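Long-range contacts in Alpha/beta hydrolase (Paenibacillus sp. VTT E-133280, PDB 6TJ2), which probably hydrolyses methyl salicylate to salicylic acid, as an extracellular esterase resembling tobacco salicylic acid binding protein 2: residues H92-I103 against F118-Q129; V254-G262 against E277-D285. All blocks are in the same frame, centred on the assembly; numbering follows the deposited sequence.

Interaction 1: residues H92-I103 against F118-Q129; sequences HEQITKSVVDYI and FGGSVIQTVSQQ
H92 reaches from the first turn of helix 92-103 to S121 and T125 of the helix that follows the probable nucleophile elbow of this alpha/beta-hydrolase fold. Its NE2 donates to S121 OG at 2.9 Å, nearly straight (169°) and in the imidazole plane. T125 OG1 lies at another part of the same ring edge, 3.3 Å from CE1. One turn on, T96 OG1 and T125 OG1 approach to 2.7 Å, their side chains crossing at about a right angle.

Beside this polar end runs an apolar seam. V126 is a knob in the hole formed by T96, V99, V100 and I103: its CG2 meets V99 CG1 at 3.8 Å, while its CG1 points to I103 CD1. V122 packs through CG2 on I95 CG2, and I95 CD1 reaches the CZ end of the F118 ring. That ring also meets H92 CD2 through CZ, the two rings meeting obliquely, neither stacked nor edge-to-face. The helix axes cross at -61°, closest at 9.2 Å.

A second shell sets the polar groups. S121 OG, tucked between its own N and carbonyl carbon (chi1 72°), donates back to F118 O in the carbonyl plane, which leaves the oxygen turned to accept from H92. The backbone N of H92 is held by E212, and P209 packs against H92, I95 and F118. At the exposed end, the V100 methyl CG2 touches the Q129 amide near OE1, and a water links E93 O to Q129 NE2. T96 CG2 also touches that amide nitrogen, while T96 OG1 donates to H92 O from above the carbonyl plane at 2.9 Å.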
loop_
_atom_site.group_PDB
_atom_site.type_symbol
_atom_site.label_atom_id
_atom_site.label_comp_id
_atom_site.label_asym_id
_atom_site.label_seq_id
_atom_site.Cartn_x
_atom_site.Cartn_y
_atom_site.Cartn_z
ATOM N N HIS A 92 -14.068 7.816 29.247
ATOM C CA HIS A 92 -13.080 6.752 28.893
ATOM C C HIS A 92 -12.742 5.922 30.122
ATOM O O HIS A 92 -12.601 4.675 30.018
ATOM C CB HIS A 92 -11.796 7.378 28.275
ATOM C CG HIS A 92 -11.113 6.427 27.340
ATOM N ND1 HIS A 92 -10.313 5.421 27.796
ATOM C CD2 HIS A 92 -11.131 6.388 26.005
ATOM C CE1 HIS A 92 -9.803 4.800 26.755
ATOM N NE2 HIS A 92 -10.332 5.312 25.622
ATOM N N GLU A 93 -12.650 6.527 31.294
ATOM C CA GLU A 93 -12.357 5.780 32.530
ATOM C C GLU A 93 -13.481 4.784 32.808
ATOM O O GLU A 93 -13.193 3.668 33.204
ATOM C CB GLU A 93 -12.195 6.782 33.655
ATOM C CG GLU A 93 -11.938 6.145 34.991
ATOM C CD GLU A 93 -11.731 7.143 36.111
ATOM O OE1 GLU A 93 -11.362 8.306 35.824
ATOM O OE2 GLU A 93 -11.823 6.698 37.271
ATOM N N GLN A 94 -14.725 5.180 32.625
ATOM C CA GLN A 94 -15.856 4.272 32.899
ATOM C C GLN A 94 -15.835 3.118 31.889
ATOM O O GLN A 94 -16.111 1.966 32.258
ATOM C CB GLN A 94 -17.189 5.018 32.828
ATOM C CG GLN A 94 -17.444 5.930 34.034
ATOM C CD GLN A 94 -18.632 6.825 33.791
ATOM O OE1 GLN A 94 -18.857 7.386 32.743
ATOM N NE2 GLN A 94 -19.455 6.942 34.837
ATOM N N ILE A 95 -15.544 3.400 30.616
ATOM C CA ILE A 95 -15.446 2.303 29.597
ATOM C C ILE A 95 -14.326 1.367 30.018
ATOM O O ILE A 95 -14.526 0.110 30.033
ATOM C CB ILE A 95 -15.201 2.945 28.220
ATOM C CG1 ILE A 95 -16.467 3.633 27.728
ATOM C CG2 ILE A 95 -14.692 1.876 27.253
ATOM C CD1 ILE A 95 -16.302 4.438 26.470
ATOM N N THR A 96 -13.166 1.872 30.350
ATOM C CA THR A 96 -11.993 1.065 30.686
ATOM C C THR A 96 -12.338 0.203 31.893
ATOM O O THR A 96 -12.071 -0.986 31.879
ATOM C CB THR A 96 -10.800 1.959 30.948
ATOM O OG1 THR A 96 -10.517 2.697 29.761
ATOM C CG2 THR A 96 -9.606 1.186 31.424
ATOM N N LYS A 97 -12.963 0.789 32.926
ATOM C CA LYS A 97 -13.284 0.044 34.138
ATOM C C LYS A 97 -14.279 -1.040 33.799
ATOM O O LYS A 97 -14.132 -2.168 34.332
ATOM C CB LYS A 97 -13.845 0.962 35.226
ATOM C CG LYS A 97 -14.311 0.196 36.461
ATOM C CD LYS A 97 -14.539 1.077 37.661
ATOM C CE LYS A 97 -14.469 0.307 38.970
ATOM N NZ LYS A 97 -15.533 -0.681 39.053
ATOM N N SER A 98 -15.233 -0.798 32.934
ATOM C CA SER A 98 -16.204 -1.880 32.595
ATOM C C SER A 98 -15.507 -3.088 31.951
ATOM O O SER A 98 -15.869 -4.243 32.197
ATOM C CB SER A 98 -17.356 -1.361 31.772
ATOM O OG SER A 98 -16.991 -0.991 30.435
ATOM N N VAL A 99 -14.496 -2.861 31.131
ATOM C CA VAL A 99 -13.770 -3.979 30.485
ATOM C C VAL A 99 -12.841 -4.639 31.479
ATOM O O VAL A 99 -12.770 -5.883 31.538
ATOM C CB VAL A 99 -13.024 -3.484 29.260
ATOM C CG1 VAL A 99 -12.208 -4.633 28.649
ATOM C CG2 VAL A 99 -13.990 -2.887 28.253
ATOM N N VAL A 100 -12.154 -3.877 32.306
ATOM C CA VAL A 100 -11.275 -4.471 33.353
ATOM C C VAL A 100 -12.138 -5.319 34.287
ATOM O O VAL A 100 -11.714 -6.451 34.649
ATOM C CB VAL A 100 -10.521 -3.377 34.123
ATOM C CG1 VAL A 100 -9.854 -3.939 35.364
ATOM C CG2 VAL A 100 -9.518 -2.679 33.207
ATOM N N ASP A 101 -13.299 -4.826 34.682
ATOM C CA ASP A 101 -14.172 -5.600 35.610
ATOM C C ASP A 101 -14.635 -6.880 34.929
ATOM O O ASP A 101 -14.750 -7.907 35.602
ATOM C CB ASP A 101 -15.337 -4.754 36.082
ATOM C CG ASP A 101 -14.998 -3.646 37.077
ATOM O OD1 ASP A 101 -13.912 -3.700 37.667
ATOM O OD2 ASP A 101 -15.897 -2.777 37.215
ATOM N N TYR A 102 -14.942 -6.851 33.642
ATOM C CA TYR A 102 -15.379 -8.081 32.922
ATOM C C TYR A 102 -14.246 -9.097 32.965
ATOM O O TYR A 102 -14.472 -10.310 33.279
ATOM C CB TYR A 102 -15.766 -7.682 31.489
ATOM C CG TYR A 102 -16.079 -8.819 30.573
ATOM C CD1 TYR A 102 -17.391 -9.186 30.321
ATOM C CD2 TYR A 102 -15.062 -9.451 29.870
ATOM C CE1 TYR A 102 -17.681 -10.227 29.456
ATOM C CE2 TYR A 102 -15.339 -10.485 29.009
ATOM C CZ TYR A 102 -16.657 -10.857 28.774
ATOM O OH TYR A 102 -16.970 -11.860 27.868
ATOM N N ILE A 103 -13.026 -8.678 32.682
ATOM C CA ILE A 103 -11.821 -9.550 32.672
ATOM C C ILE A 103 -11.608 -10.116 34.079
ATOM O O ILE A 103 -11.397 -11.342 34.210
ATOM C CB ILE A 103 -10.593 -8.768 32.178
ATOM C CG1 ILE A 103 -10.708 -8.508 30.680
ATOM C CG2 ILE A 103 -9.287 -9.465 32.512
ATOM C CD1 ILE A 103 -9.854 -7.390 30.155
ATOM N N PHE A 118 -11.798 2.838 17.750
ATOM C CA PHE A 118 -11.721 3.478 19.075
ATOM C C PHE A 118 -11.310 2.428 20.090
ATOM O O PHE A 118 -10.691 2.727 21.123
ATOM C CB PHE A 118 -13.090 4.052 19.420
ATOM C CG PHE A 118 -13.310 4.406 20.871
ATOM C CD1 PHE A 118 -12.759 5.546 21.435
ATOM C CD2 PHE A 118 -13.986 3.552 21.732
ATOM C CE1 PHE A 118 -12.909 5.838 22.785
ATOM C CE2 PHE A 118 -14.133 3.837 23.093
ATOM C CZ PHE A 118 -13.590 4.982 23.611
ATOM N N GLY A 119 -11.665 1.166 19.877
ATOM C CA GLY A 119 -11.236 0.074 20.720
ATOM C C GLY A 119 -9.732 -0.045 20.902
ATOM O O GLY A 119 -9.300 -0.585 21.921
ATOM N N GLY A 120 -8.932 0.500 19.965
ATOM C CA GLY A 120 -7.487 0.559 20.230
ATOM C C GLY A 120 -7.140 1.371 21.453
ATOM O O GLY A 120 -6.217 1.009 22.207
ATOM N N SER A 121 -7.848 2.465 21.671
ATOM C CA SER A 121 -7.594 3.285 22.874
ATOM C C SER A 121 -8.005 2.548 24.144
ATOM O O SER A 121 -7.316 2.680 25.195
ATOM C CB SER A 121 -8.222 4.640 22.808
ATOM O OG SER A 121 -9.620 4.599 22.945
ATOM N N VAL A 122 -9.034 1.739 24.065
ATOM C CA VAL A 122 -9.535 0.931 25.184
ATOM C C VAL A 122 -8.564 -0.202 25.484
ATOM O O VAL A 122 -8.273 -0.462 26.671
ATOM C CB VAL A 122 -10.946 0.431 24.888
ATOM C CG1 VAL A 122 -11.437 -0.418 26.064
ATOM C CG2 VAL A 122 -11.902 1.599 24.628
ATOM N N ILE A 123 -8.022 -0.882 24.478
ATOM C CA ILE A 123 -7.025 -1.925 24.795
ATOM C C ILE A 123 -5.785 -1.299 25.427
ATOM O O ILE A 123 -5.145 -1.935 26.306
ATOM C CB ILE A 123 -6.701 -2.887 23.652
ATOM C CG1 ILE A 123 -5.882 -2.229 22.543
ATOM C CG2 ILE A 123 -8.004 -3.499 23.148
ATOM C CD1 ILE A 123 -5.753 -3.077 21.294
ATOM N N GLN A 124 -5.406 -0.060 25.028
ATOM C CA GLN A 124 -4.267 0.607 25.704
ATOM C C GLN A 124 -4.570 0.797 27.185
ATOM O O GLN A 124 -3.722 0.455 28.037
ATOM C CB GLN A 124 -3.964 1.935 25.030
ATOM C CG GLN A 124 -3.356 1.826 23.632
ATOM C CD GLN A 124 -3.278 3.197 23.010
ATOM O OE1 GLN A 124 -4.296 3.923 22.966
ATOM N NE2 GLN A 124 -2.086 3.604 22.563
ATOM N N THR A 125 -5.693 1.399 27.515
ATOM C CA THR A 125 -5.979 1.760 28.901
ATOM C C THR A 125 -6.292 0.522 29.725
ATOM O O THR A 125 -5.857 0.448 30.907
ATOM C CB THR A 125 -7.071 2.806 28.975
ATOM O OG1 THR A 125 -8.243 2.320 28.330
ATOM C CG2 THR A 125 -6.647 4.136 28.404
ATOM N N VAL A 126 -6.874 -0.501 29.128
ATOM C CA VAL A 126 -7.096 -1.773 29.830
ATOM C C VAL A 126 -5.775 -2.463 30.156
ATOM O O VAL A 126 -5.568 -2.932 31.294
ATOM C CB VAL A 126 -8.044 -2.683 29.049
ATOM C CG1 VAL A 126 -8.081 -4.114 29.576
ATOM C CG2 VAL A 126 -9.456 -2.082 29.033
ATOM N N SER A 127 -4.857 -2.499 29.189
ATOM C CA SER A 127 -3.570 -3.182 29.379
ATOM C C SER A 127 -2.792 -2.532 30.500
ATOM O O SER A 127 -2.007 -3.270 31.134
ATOM C CB SER A 127 -2.810 -3.257 28.107
ATOM O OG SER A 127 -2.301 -1.991 27.794
ATOM N N GLN A 128 -3.006 -1.241 30.794
ATOM C CA GLN A 128 -2.299 -0.551 31.925
ATOM C C GLN A 128 -2.674 -1.143 33.264
ATOM O O GLN A 128 -1.881 -1.011 34.241
ATOM C CB GLN A 128 -2.640 0.944 31.908
ATOM C CG GLN A 128 -2.046 1.566 30.686
ATOM C CD GLN A 128 -2.132 3.064 30.640
ATOM O OE1 GLN A 128 -3.127 3.688 31.048
ATOM N NE2 GLN A 128 -1.196 3.616 29.971
ATOM N N GLN A 129 -3.877 -1.668 33.393
ATOM C CA GLN A 129 -4.440 -2.128 34.673
ATOM C C GLN A 129 -4.293 -3.623 34.851
ATOM O O GLN A 129 -4.239 -4.045 36.019
ATOM C CB GLN A 129 -5.911 -1.721 34.719
ATOM C CG GLN A 129 -6.058 -0.216 34.805
ATOM C CD GLN A 129 -7.460 0.172 35.159
ATOM O OE1 GLN A 129 -8.133 -0.473 35.986
ATOM N NE2 GLN A 129 -7.877 1.266 34.537
HETATM O O HOH W 1 -10.607 2.949 34.482
#

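Interaction 2: residues V254-G262 against E277-D285; sequences VFRFIEGKG and ELMVKAGRD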
loop_
_atom_site.group_PDB
_atom_site.type_symbol
_atom_site.label_atom_id
_atom_site.label_comp_id
_atom_site.label_asym_id
_atom_site.label_seq_id
_atom_site.Cartn_x
_atom_site.Cartn_y
_atom_site.Cartn_z
ATOM N N VAL A 254 7.913 -1.354 17.849
ATOM C CA VAL A 254 8.137 -2.686 17.259
ATOM C C VAL A 254 6.817 -3.450 17.379
ATOM O O VAL A 254 6.261 -3.519 18.480
ATOM C CB VAL A 254 9.315 -3.416 17.906
ATOM C CG1 VAL A 254 9.426 -4.857 17.409
ATOM C CG2 VAL A 254 10.621 -2.669 17.657
ATOM N N PHE A 255 6.354 -3.984 16.274
ATOM C CA PHE A 255 5.099 -4.767 16.272
ATOM C C PHE A 255 5.120 -5.727 15.103
ATOM O O PHE A 255 5.880 -5.548 14.119
ATOM C CB PHE A 255 3.870 -3.831 16.224
ATOM C CG PHE A 255 3.779 -3.057 14.943
ATOM C CD1 PHE A 255 3.030 -3.521 13.897
ATOM C CD2 PHE A 255 4.471 -1.887 14.749
ATOM C CE1 PHE A 255 2.980 -2.843 12.689
ATOM C CE2 PHE A 255 4.376 -1.179 13.568
ATOM C CZ PHE A 255 3.618 -1.636 12.537
ATOM N N ARG A 256 4.230 -6.691 15.136
ATOM C CA ARG A 256 4.017 -7.624 14.027
ATOM C C ARG A 256 2.922 -7.119 13.112
ATOM O O ARG A 256 1.770 -6.944 13.542
ATOM C CB ARG A 256 3.610 -9.011 14.519
ATOM C CG ARG A 256 3.480 -10.057 13.412
ATOM C CD ARG A 256 2.714 -11.310 13.847
ATOM N NE ARG A 256 3.440 -11.918 14.937
ATOM C CZ ARG A 256 2.908 -12.840 15.750
ATOM N NH1 ARG A 256 1.709 -13.319 15.499
ATOM N NH2 ARG A 256 3.591 -13.240 16.793
ATOM N N PHE A 257 3.288 -6.808 11.886
ATOM C CA PHE A 257 2.357 -6.331 10.874
ATOM C C PHE A 257 1.740 -7.488 10.123
ATOM O O PHE A 257 2.470 -8.323 9.559
ATOM C CB PHE A 257 3.087 -5.417 9.880
ATOM C CG PHE A 257 2.206 -4.875 8.779
ATOM C CD1 PHE A 257 1.125 -4.034 9.079
ATOM C CD2 PHE A 257 2.508 -5.080 7.435
ATOM C CE1 PHE A 257 0.308 -3.560 8.072
ATOM C CE2 PHE A 257 1.711 -4.583 6.430
ATOM C CZ PHE A 257 0.598 -3.790 6.741
ATOM N N ILE A 258 0.416 -7.504 9.998
ATOM C CA ILE A 258 -0.363 -8.469 9.197
ATOM C C ILE A 258 -1.334 -7.693 8.328
ATOM O O ILE A 258 -2.059 -6.831 8.851
ATOM C CB ILE A 258 -1.086 -9.503 10.082
ATOM C CG1 ILE A 258 -0.092 -10.338 10.929
ATOM C CG2 ILE A 258 -1.996 -10.375 9.232
ATOM C CD1 ILE A 258 0.871 -11.205 10.177
ATOM N N GLU A 259 -1.338 -7.947 7.041
ATOM C CA GLU A 259 -2.161 -7.232 6.071
ATOM C C GLU A 259 -3.242 -8.137 5.528
ATOM O O GLU A 259 -3.021 -9.314 5.261
ATOM C CB GLU A 259 -1.257 -6.796 4.907
ATOM C CG GLU A 259 -1.920 -5.907 3.858
ATOM C CD GLU A 259 -1.039 -5.839 2.589
ATOM O OE1 GLU A 259 -1.001 -6.846 1.815
ATOM O OE2 GLU A 259 -0.560 -4.793 2.353
ATOM N N GLY A 260 -4.399 -7.566 5.294
ATOM C CA GLY A 260 -5.495 -8.215 4.598
ATOM C C GLY A 260 -6.270 -7.294 3.718
ATOM O O GLY A 260 -5.965 -6.094 3.641
ATOM N N LYS A 261 -7.259 -7.861 3.049
ATOM C CA LYS A 261 -8.148 -7.125 2.146
ATOM C C LYS A 261 -9.478 -6.868 2.836
ATOM O O LYS A 261 -10.103 -7.800 3.333
ATOM C CB LYS A 261 -8.322 -7.956 0.869
ATOM C CG LYS A 261 -9.299 -7.358 -0.136
ATOM C CD LYS A 261 -9.550 -8.085 -1.492
ATOM C CE LYS A 261 -10.265 -7.225 -2.544
ATOM N NZ LYS A 261 -9.697 -5.851 -2.698
ATOM N N GLY A 262 -9.898 -5.625 2.831
ATOM C CA GLY A 262 -11.191 -5.227 3.365
ATOM C C GLY A 262 -11.240 -3.789 3.798
ATOM O O GLY A 262 -10.358 -3.014 3.512
ATOM N N GLU A 277 -9.001 -16.001 10.284
ATOM C CA GLU A 277 -7.644 -16.462 9.945
ATOM C C GLU A 277 -6.629 -15.337 10.115
ATOM O O GLU A 277 -5.531 -15.588 10.621
ATOM C CB GLU A 277 -7.626 -17.020 8.527
ATOM C CG GLU A 277 -8.448 -18.277 8.356
ATOM C CD GLU A 277 -8.618 -18.641 6.882
ATOM O OE1 GLU A 277 -8.229 -17.835 5.982
ATOM O OE2 GLU A 277 -9.143 -19.718 6.624
ATOM N N LEU A 278 -6.975 -14.137 9.721
ATOM C CA LEU A 278 -6.077 -12.997 9.900
ATOM C C LEU A 278 -5.829 -12.675 11.364
ATOM O O LEU A 278 -4.696 -12.348 11.790
ATOM C CB LEU A 278 -6.588 -11.736 9.199
ATOM C CG LEU A 278 -6.539 -11.803 7.666
ATOM C CD1 LEU A 278 -7.335 -10.675 7.075
ATOM C CD2 LEU A 278 -5.078 -11.787 7.175
ATOM N N MET A 279 -6.874 -12.810 12.179
ATOM C CA MET A 279 -6.725 -12.537 13.617
ATOM C C MET A 279 -5.850 -13.586 14.265
ATOM O O MET A 279 -5.062 -13.256 15.157
ATOM C CB MET A 279 -8.104 -12.483 14.284
ATOM C CG MET A 279 -8.870 -11.261 13.834
ATOM S SD MET A 279 -10.559 -11.306 14.393
ATOM C CE MET A 279 -11.064 -9.595 14.230
ATOM N N VAL A 280 -5.917 -14.852 13.815
ATOM C CA VAL A 280 -4.960 -15.869 14.324
ATOM C C VAL A 280 -3.555 -15.514 13.879
ATOM O O VAL A 280 -2.623 -15.661 14.633
ATOM C CB VAL A 280 -5.417 -17.265 13.856
ATOM C CG1 VAL A 280 -4.376 -18.351 14.163
ATOM C CG2 VAL A 280 -6.764 -17.634 14.473
ATOM N N LYS A 281 -3.364 -15.106 12.629
ATOM C CA LYS A 281 -2.011 -14.749 12.133
ATOM C C LYS A 281 -1.417 -13.576 12.912
ATOM O O LYS A 281 -0.222 -13.540 13.217
ATOM C CB LYS A 281 -2.081 -14.344 10.668
ATOM C CG LYS A 281 -1.925 -15.471 9.661
ATOM C CD LYS A 281 -1.867 -14.879 8.239
ATOM C CE LYS A 281 -0.553 -14.387 7.661
ATOM N NZ LYS A 281 -0.667 -14.339 6.164
ATOM N N ALA A 282 -2.271 -12.641 13.390
ATOM C CA ALA A 282 -1.844 -11.490 14.178
ATOM C C ALA A 282 -1.666 -11.851 15.663
ATOM O O ALA A 282 -0.808 -11.298 16.325
ATOM C CB ALA A 282 -2.838 -10.367 13.966
ATOM N N GLY A 283 -2.442 -12.822 16.162
ATOM C CA GLY A 283 -2.485 -13.143 17.600
ATOM C C GLY A 283 -1.593 -14.278 18.042
ATOM O O GLY A 283 -1.227 -14.328 19.245
ATOM N N ARG A 284 -1.203 -15.178 17.135
ATOM C CA ARG A 284 -0.455 -16.392 17.481
ATOM C C ARG A 284 0.915 -16.043 17.989
ATOM O O ARG A 284 1.455 -14.970 17.702
ATOM C CB ARG A 284 -0.378 -17.339 16.304
ATOM C CG ARG A 284 0.434 -16.794 15.133
ATOM C CD ARG A 284 0.382 -17.766 13.995
ATOM N NE ARG A 284 1.039 -17.235 12.810
ATOM C CZ ARG A 284 1.128 -17.881 11.663
ATOM N NH1 ARG A 284 0.789 -19.150 11.561
ATOM N NH2 ARG A 284 1.614 -17.258 10.587
ATOM N N ASP A 285 1.518 -16.930 18.772
ATOM C CA ASP A 285 2.942 -16.748 19.147
ATOM C C ASP A 285 3.923 -16.737 17.926
ATOM O O ASP A 285 3.478 -17.327 16.873
ATOM C CB ASP A 285 3.296 -17.849 20.123
ATOM C CG ASP A 285 2.700 -17.624 21.494
ATOM O OD1 ASP A 285 2.456 -16.411 21.881
ATOM O OD2 ASP A 285 2.666 -18.650 22.228
HETATM O O HOH W 2 -1.457 -11.570 5.818
#
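R256 sends its guanidinium to the C-terminal end of helix 272-283, joining the last strand of the alpha/beta-hydrolase sheet to the chain's final helix, which runs almost antiparallel to it (168°). NH1 and NH2 grip R284 O end-on, at 2.8 and 2.9 Å, with that oxygen in the guanidinium plane. NH1 also donates to K281 O at 3.0 Å, so one cation ties together a carbonyl of the last turn and one just beyond it. The bend at chi3 (-61°) turns the otherwise extended arm to reach them. An alanine at R256 is likely to leave the R284 and K281 carbonyls without these donors and the chain end less firmly held, besides depriving D184 of the second subunit of its salt-bridge partner.

The tight part lies next along the strand. I258 rests its CG1 on A282 CA and CB, and its CG2 meets L278 CD2 at 4.0 Å. L278 then spreads its other methyl, CD1, over G260 CA at 3.9 Å; a CB on that glycine would collide with it.

The looser, solvent side is at K281 and R284, both partly exposed. K281 CG lies over one face of the R284 guanidinium, offset toward its rim, and the K281 amine reaches the strand only through a water. N188 of the second subunit packs on R256 and I258, and T189 of that subunit on R284. The bridging water accepts from K281 NZ at 2.9 Å and donates to E259 O at 2.8 Å.

Overall arrangement
Interaction 1 is the more buried of the two and joins helix to helix, whereas interaction 2 sets the final helix against the edge strand 256-260 and is only partly buried. They share no element; their centres lie about 22 Å apart and their nearest atoms about 11 Å. The parallel sheet connects them: helix 119-129 packs on its strand 134-139, and strand 256-260 pairs with 226-231 at one edge. The chemistry follows the place. Interaction 1 pairs a histidine and hydroxyl side chains with branched methyls near the probable catalytic serine and touches no other subunit, while interaction 2 directs an arginine at backbone carbonyls and borders the second subunit.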